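Local coordinates for protein small ribosomal subunit biogenesis GTPase RsgA (Thermotoga maritima, PDB 1U0L) that probably assists late maturation of the 30S ribosomal subunit as a circularly permuted GTPase whose slow GTP hydrolysis is stimulated by that subunit, at residues V15-F18 and V23-E26; E32-K37 and V55-D60; C261-V264 and G270-E273. All blocks are in the same frame, centred on the assembly; numbering follows the deposited sequence.

Contact 1: residues V15-F18 and V23-E26; sequences VVSF and VTVE
V16 and S17 hold T24 between them by backbone hydrogen bonds. V16 N donates to T24 O at 3.1 Å, almost straight at 176°, and T24 N donates to S17 O at 2.9 Å. S17 O has a second, weak donor in T24 OG1 (3.2 Å), so one threonine addresses the same carbonyl with both its amide and its hydroxyl. The hydroxyl can do this because chi1 of -44° swings OG1 to the backbone N side.

The apolar contacts lie on the face bearing V15, F18, V23 and V25. V23 splits its two methyls: CG1 meets V15 CG1 at 3.7 Å, the side chains crossing at about a right angle, while CG2 comes up to F18 CE2 at 3.5 Å, the ring lying alongside and pointing the same way.

V16 is not on that face; its CG2 lies beside T24 O, its CG1 is 4.0 Å from E26 OE1, and it also packs on R33 of the next strand. An alanine here would lose both methyls and would probably open a gap between T24 O, the E26 chain and R33. The E26 carboxylate is held from outside the hairpin, by a salt bridge to K218 and a hydrogen bond to Y224.

The pairing shifts by one residue between V15-V25 and S17-T24, making this a beta bulge in the antiparallel hairpin that opens the N-terminal OB-fold domain.

Contact 2: residues E32-K37 and V55-D60; sequences ERILCK and VEYTPD
Y57 and C36 meet because of their first torsions. Chi1 of 66° sets Y57 CG between its own backbone N and carbonyl carbon, sending the ring across to strand 33-38, and chi1 of -60° swings C36 SG to the backbone N side, where it reaches that ring obliquely. I34, the third partner, also has its CB directed at the tyrosine's strand.

This is interior packing of the N-terminal OB-fold. Strands 33-38 and 54-58 are not neighbours in the sheet, since strand 65-70 runs between them, and no hydrogen bond joins the two segments. Side chains alone span the gap: the nearest CA atoms, as in the pair C36 and Y57, are still 8.2 Å apart.

Y57 does most of the bridging. Its CD1 meets C36 SG and its CE1 lies 4.0 Å from I34 CG2, both partners approaching the ring obliquely and the isoleucine crossing the tyrosine at about a right angle. Further out, I34 CG1 is 3.7 Å from Y57 OH. The hydroxyl of this buried tyrosine has a weak hydrogen bond to D27. V25 of the hairpin packs on both C36 and Y57, and I67 touches C36 from the intervening strand.

The cysteine makes an oblique sulfur-aromatic contact: SG is 4.7 Å from the ring centroid of Y57, 38° off the ring normal, with Y57 CD1 its closest ring atom at 4.0 Å.

Contact 3: residues C261-V264 and G270-E273; sequences CNHV and GVKE. With ZN (zinc ion), chain D.
H263 lies against V271 from its CB outward. H263 CB sits 4.0 Å from V271 CB, and the ring that follows has one face turned to the valine: V271 CG2 approaches H263 CG at 3.8 Å, ND1 more closely, CE1 at 3.4 Å, and then NE2 at the far end. ND1 is the atom that matters most, binding the zinc ion at 2.4 Å. The opposite face of the ring lies under C261 O, which stands 3.0 Å above the plane over its centre, so the imidazole is sandwiched between a carbonyl and a methyl. F251 adds an edge-to-face ring contact.

C261 delivers its SG to the zinc ion at 2.3 Å, helped by chi1 of 166°, which carries the sulfur away from the backbone N. H263 N also donates to C261 SG, tying one ligand's sulfur to the backbone of the next.

On the helix, K272 runs past H263 O and ends in a weak hydrogen bond from its NZ to V264 O at 2.8 Å. C256 and C269 complete the zinc site of three cysteines and one histidine in this protein's zinc-finger domain, with helix 270-277 starting directly after the last cysteine.

Overall arrangement
Contacts 1 and 2 belong together: their centres are 8 Å apart in the same five-stranded sheet of the OB-fold domain, and strand 22-27, the second strand of the hairpin, pairs directly with strand 33-38. V25 N lies 2.9 Å from I34 O, a probable hydrogen bond, and R33 packs against V16 and T24. Contact 3 is elsewhere, on the opposite side of the chain's centre, about 46 Å from contact 1 and 52 Å from contact 2 between centres; even the nearest atoms are about 37 and 38 Å away. GDP sits in neither region but in the pocket of the GTPase domain.

Contact 1: residues V15-F18 and V23-E26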
loop_
_atom_site.group_PDB
_atom_site.type_symbol
_atom_site.label_atom_id
_atom_site.label_comp_id
_atom_site.label_asym_id
_atom_site.label_seq_id
_atom_site.Cartn_x
_atom_site.Cartn_y
_atom_site.Cartn_z
ATOM N N VAL A 15 -8.701 5.688 14.927
ATOM C CA VAL A 15 -7.447 6.100 15.553
ATOM C C VAL A 15 -6.572 6.772 14.494
ATOM O O VAL A 15 -6.453 6.275 13.377
ATOM C CB VAL A 15 -6.659 4.921 16.081
ATOM C CG1 VAL A 15 -5.304 5.413 16.606
ATOM C CG2 VAL A 15 -7.462 4.199 17.152
ATOM N N VAL A 16 -5.931 7.880 14.845
ATOM C CA VAL A 16 -5.112 8.578 13.870
ATOM C C VAL A 16 -3.664 8.823 14.268
ATOM O O VAL A 16 -2.835 9.161 13.420
ATOM C CB VAL A 16 -5.744 9.900 13.519
ATOM C CG1 VAL A 16 -7.047 9.666 12.757
ATOM C CG2 VAL A 16 -5.967 10.686 14.796
ATOM N N SER A 17 -3.354 8.669 15.547
ATOM C CA SER A 17 -1.976 8.849 15.994
ATOM C C SER A 17 -1.832 8.555 17.475
ATOM O O SER A 17 -2.822 8.428 18.190
ATOM C CB SER A 17 -1.494 10.275 15.717
ATOM O OG SER A 17 -2.075 11.188 16.628
ATOM N N PHE A 18 -0.585 8.438 17.922
ATOM C CA PHE A 18 -0.299 8.179 19.322
ATOM C C PHE A 18 0.556 9.300 19.908
ATOM O O PHE A 18 1.750 9.398 19.651
ATOM C CB PHE A 18 0.373 6.820 19.459
ATOM C CG PHE A 18 -0.523 5.683 19.086
ATOM C CD1 PHE A 18 -0.976 5.540 17.783
ATOM C CD2 PHE A 18 -0.948 4.774 20.043
ATOM C CE1 PHE A 18 -1.841 4.509 17.435
ATOM C CE2 PHE A 18 -1.814 3.737 19.707
ATOM C CZ PHE A 18 -2.261 3.606 18.399
ATOM N N VAL A 23 -3.720 7.321 23.056
ATOM C CA VAL A 23 -4.324 7.183 21.736
ATOM C C VAL A 23 -5.190 8.382 21.353
ATOM O O VAL A 23 -6.083 8.784 22.101
ATOM C CB VAL A 23 -5.215 5.917 21.660
ATOM C CG1 VAL A 23 -5.880 5.820 20.283
ATOM C CG2 VAL A 23 -4.388 4.677 21.950
ATOM N N THR A 24 -4.928 8.940 20.176
ATOM C CA THR A 24 -5.685 10.081 19.670
ATOM C C THR A 24 -6.708 9.529 18.689
ATOM O O THR A 24 -6.328 8.912 17.697
ATOM C CB THR A 24 -4.780 11.055 18.884
ATOM O OG1 THR A 24 -3.553 11.256 19.596
ATOM C CG2 THR A 24 -5.478 12.398 18.692
ATOM N N VAL A 25 -7.994 9.736 18.951
ATOM C CA VAL A 25 -9.016 9.242 18.030
ATOM C C VAL A 25 -9.740 10.397 17.367
ATOM O O VAL A 25 -9.739 11.512 17.868
ATOM C CB VAL A 25 -10.086 8.341 18.735
ATOM C CG1 VAL A 25 -9.535 7.794 20.043
ATOM C CG2 VAL A 25 -11.375 9.116 18.957
ATOM N N GLU A 26 -10.357 10.119 16.231
ATOM C CA GLU A 26 -11.114 11.128 15.510
ATOM C C GLU A 26 -12.546 10.637 15.473
ATOM O O GLU A 26 -12.789 9.454 15.243
ATOM C CB GLU A 26 -10.583 11.278 14.095
ATOM C CG GLU A 26 -11.364 12.265 13.265
ATOM C CD GLU A 26 -10.722 12.510 11.918
ATOM O OE1 GLU A 26 -9.485 12.695 11.888
ATOM O OE2 GLU A 26 -11.452 12.527 10.903
#

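Contact 2: residues E32-K37 and V55-D60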
loop_
_atom_site.group_PDB
_atom_site.type_symbol
_atom_site.label_atom_id
_atom_site.label_comp_id
_atom_site.label_asym_id
_atom_site.label_seq_id
_atom_site.Cartn_x
_atom_site.Cartn_y
_atom_site.Cartn_z
ATOM N N GLU A 32 -13.760 16.191 16.097
ATOM C CA GLU A 32 -12.406 16.689 16.070
ATOM C C GLU A 32 -11.511 15.599 16.637
ATOM O O GLU A 32 -11.920 14.445 16.753
ATOM C CB GLU A 32 -12.289 17.962 16.915
ATOM C CG GLU A 32 -13.166 19.127 16.450
ATOM C CD GLU A 32 -14.643 18.943 16.777
ATOM O OE1 GLU A 32 -15.437 19.848 16.446
ATOM O OE2 GLU A 32 -15.010 17.903 17.364
ATOM N N ARG A 33 -10.295 15.980 17.005
ATOM C CA ARG A 33 -9.316 15.048 17.534
ATOM C C ARG A 33 -9.418 14.873 19.053
ATOM O O ARG A 33 -8.823 15.632 19.820
ATOM C CB ARG A 33 -7.916 15.535 17.133
ATOM C CG ARG A 33 -7.001 14.451 16.589
ATOM C CD ARG A 33 -5.745 15.032 15.945
ATOM N NE ARG A 33 -5.983 15.530 14.590
ATOM C CZ ARG A 33 -6.236 14.759 13.535
ATOM N NH1 ARG A 33 -6.289 13.442 13.661
ATOM N NH2 ARG A 33 -6.432 15.303 12.342
ATOM N N ILE A 34 -10.171 13.865 19.484
ATOM C CA ILE A 34 -10.349 13.582 20.911
ATOM C C ILE A 34 -9.224 12.678 21.410
ATOM O O ILE A 34 -9.058 11.567 20.907
ATOM C CB ILE A 34 -11.685 12.827 21.194
ATOM C CG1 ILE A 34 -12.879 13.580 20.600
ATOM C CG2 ILE A 34 -11.859 12.636 22.689
ATOM C CD1 ILE A 34 -13.013 13.434 19.097
ATOM N N LEU A 35 -8.448 13.129 22.390
ATOM C CA LEU A 35 -7.382 12.272 22.902
ATOM C C LEU A 35 -8.070 11.224 23.773
ATOM O O LEU A 35 -9.194 11.442 24.210
ATOM C CB LEU A 35 -6.368 13.085 23.708
ATOM C CG LEU A 35 -5.033 12.380 23.991
ATOM C CD1 LEU A 35 -3.945 13.404 24.255
ATOM C CD2 LEU A 35 -5.188 11.440 25.174
ATOM N N CYS A 36 -7.421 10.085 24.012
ATOM C CA CYS A 36 -8.042 9.025 24.805
ATOM C C CYS A 36 -7.108 8.066 25.544
ATOM O O CYS A 36 -5.885 8.061 25.368
ATOM C CB CYS A 36 -8.959 8.172 23.922
ATOM S SG CYS A 36 -10.311 9.045 23.136
ATOM N N LYS A 37 -7.731 7.235 26.370
ATOM C CA LYS A 37 -7.035 6.229 27.145
ATOM C C LYS A 37 -7.866 4.958 27.034
ATOM O O LYS A 37 -9.096 5.004 27.063
ATOM C CB LYS A 37 -6.920 6.660 28.606
ATOM C CG LYS A 37 -5.494 6.707 29.151
ATOM C CD LYS A 37 -4.821 5.337 29.158
ATOM C CE LYS A 37 -4.391 4.891 27.766
ATOM N NZ LYS A 37 -3.496 5.888 27.114
ATOM N N VAL A 55 -12.514 2.481 16.384
ATOM C CA VAL A 55 -12.873 2.243 17.784
ATOM C C VAL A 55 -14.108 2.989 18.279
ATOM O O VAL A 55 -14.550 3.968 17.668
ATOM C CB VAL A 55 -11.705 2.598 18.741
ATOM C CG1 VAL A 55 -10.503 1.689 18.457
ATOM C CG2 VAL A 55 -11.340 4.069 18.602
ATOM N N GLU A 56 -14.665 2.500 19.386
ATOM C CA GLU A 56 -15.825 3.119 20.021
ATOM C C GLU A 56 -15.389 3.495 21.433
ATOM O O GLU A 56 -14.852 2.661 22.166
ATOM C CB GLU A 56 -17.015 2.158 20.028
ATOM C CG GLU A 56 -16.683 0.718 20.357
ATOM C CD GLU A 56 -17.895 -0.185 20.218
ATOM O OE1 GLU A 56 -18.916 0.078 20.892
ATOM O OE2 GLU A 56 -17.831 -1.154 19.435
ATOM N N TYR A 57 -15.606 4.756 21.797
ATOM C CA TYR A 57 -15.180 5.277 23.092
ATOM C C TYR A 57 -16.252 6.086 23.832
ATOM O O TYR A 57 -17.335 6.336 23.301
ATOM C CB TYR A 57 -13.959 6.169 22.872
ATOM C CG TYR A 57 -14.276 7.422 22.074
ATOM C CD1 TYR A 57 -14.244 8.681 22.673
ATOM C CD2 TYR A 57 -14.636 7.342 20.729
ATOM C CE1 TYR A 57 -14.561 9.829 21.955
ATOM C CE2 TYR A 57 -14.958 8.484 20.002
ATOM C CZ TYR A 57 -14.920 9.728 20.619
ATOM O OH TYR A 57 -15.243 10.863 19.899
ATOM N N THR A 58 -15.927 6.499 25.060
ATOM C CA THR A 58 -16.827 7.301 25.893
ATOM C C THR A 58 -16.330 8.746 25.888
ATOM O O THR A 58 -15.221 9.032 26.333
ATOM C CB THR A 58 -16.856 6.800 27.346
ATOM O OG1 THR A 58 -17.329 5.446 27.377
ATOM C CG2 THR A 58 -17.768 7.680 28.190
ATOM N N PRO A 59 -17.155 9.674 25.387
ATOM C CA PRO A 59 -16.824 11.101 25.299
ATOM C C PRO A 59 -16.888 11.931 26.577
ATOM O O PRO A 59 -17.644 12.901 26.630
ATOM C CB PRO A 59 -17.819 11.626 24.258
ATOM C CG PRO A 59 -18.274 10.386 23.518
ATOM C CD PRO A 59 -18.375 9.384 24.620
ATOM N N ASP A 60 -16.117 11.580 27.604
ATOM C CA ASP A 60 -16.144 12.385 28.824
ATOM C C ASP A 60 -15.457 13.716 28.515
ATOM O O ASP A 60 -14.377 14.009 29.034
ATOM C CB ASP A 60 -15.435 11.671 29.987
ATOM C CG ASP A 60 -13.963 11.416 29.720
ATOM O OD1 ASP A 60 -13.651 10.547 28.882
ATOM O OD2 ASP A 60 -13.114 12.086 30.349
#

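Contact 3: residues C261-V264 and G270-E273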
loop_
_atom_site.group_PDB
_atom_site.type_symbol
_atom_site.label_atom_id
_atom_site.label_comp_id
_atom_site.label_asym_id
_atom_site.label_seq_id
_atom_site.Cartn_x
_atom_site.Cartn_y
_atom_site.Cartn_z
ATOM N N CYS A 261 0.849 -26.084 -9.571
ATOM C CA CYS A 261 2.121 -26.057 -10.256
ATOM C C CYS A 261 2.724 -24.694 -9.942
ATOM O O CYS A 261 2.063 -23.677 -10.134
ATOM C CB CYS A 261 1.874 -26.183 -11.751
ATOM S SG CYS A 261 3.264 -25.775 -12.779
ATOM N N ASN A 262 3.962 -24.669 -9.456
ATOM C CA ASN A 262 4.623 -23.420 -9.117
ATOM C C ASN A 262 5.104 -22.626 -10.328
ATOM O O ASN A 262 5.689 -21.548 -10.185
ATOM C CB ASN A 262 5.783 -23.693 -8.162
ATOM C CG ASN A 262 5.308 -24.216 -6.809
ATOM O OD1 ASN A 262 4.370 -23.673 -6.210
ATOM N ND2 ASN A 262 5.960 -25.268 -6.316
ATOM N N HIS A 263 4.861 -23.163 -11.518
ATOM C CA HIS A 263 5.224 -22.497 -12.765
ATOM C C HIS A 263 6.723 -22.346 -13.049
ATOM O O HIS A 263 7.105 -21.603 -13.952
ATOM C CB HIS A 263 4.563 -21.118 -12.813
ATOM C CG HIS A 263 3.172 -21.100 -12.262
ATOM N ND1 HIS A 263 2.113 -21.711 -12.896
ATOM C CD2 HIS A 263 2.674 -20.576 -11.116
ATOM C CE1 HIS A 263 1.023 -21.564 -12.165
ATOM N NE2 HIS A 263 1.336 -20.879 -11.080
ATOM N N VAL A 264 7.576 -23.031 -12.292
ATOM C CA VAL A 264 9.015 -22.928 -12.532
ATOM C C VAL A 264 9.496 -24.064 -13.437
ATOM O O VAL A 264 9.542 -23.910 -14.651
ATOM C CB VAL A 264 9.832 -22.978 -11.219
ATOM C CG1 VAL A 264 11.329 -22.840 -11.529
ATOM C CG2 VAL A 264 9.375 -21.880 -10.279
ATOM N N GLY A 270 0.540 -23.732 -17.898
ATOM C CA GLY A 270 -0.212 -22.759 -18.665
ATOM C C GLY A 270 0.424 -21.385 -18.553
ATOM O O GLY A 270 0.356 -20.558 -19.477
ATOM N N VAL A 271 1.038 -21.142 -17.401
ATOM C CA VAL A 271 1.704 -19.882 -17.169
ATOM C C VAL A 271 2.944 -19.840 -18.053
ATOM O O VAL A 271 3.117 -18.895 -18.826
ATOM C CB VAL A 271 2.111 -19.723 -15.698
ATOM C CG1 VAL A 271 3.045 -18.538 -15.567
ATOM C CG2 VAL A 271 0.876 -19.502 -14.839
ATOM N N LYS A 272 3.805 -20.855 -17.961
ATOM C CA LYS A 272 4.987 -20.875 -18.811
ATOM C C LYS A 272 4.586 -20.811 -20.280
ATOM O O LYS A 272 5.256 -20.167 -21.077
ATOM C CB LYS A 272 5.844 -22.112 -18.541
ATOM C CG LYS A 272 6.719 -21.934 -17.317
ATOM C CD LYS A 272 8.089 -22.566 -17.490
ATOM C CE LYS A 272 8.052 -24.031 -17.144
ATOM N NZ LYS A 272 9.375 -24.660 -17.375
ATOM N N GLU A 273 3.480 -21.459 -20.633
ATOM C CA GLU A 273 2.999 -21.438 -22.009
ATOM C C GLU A 273 2.656 -20.004 -22.398
ATOM O O GLU A 273 3.092 -19.516 -23.443
ATOM C CB GLU A 273 1.756 -22.319 -22.161
ATOM C CG GLU A 273 1.108 -22.229 -23.535
ATOM C CD GLU A 273 -0.181 -23.026 -23.637
ATOM O OE1 GLU A 273 -0.129 -24.262 -23.469
ATOM O OE2 GLU A 273 -1.248 -22.420 -23.883
HETATM ZN ZN ZN D . 2.433 -23.886 -13.827
#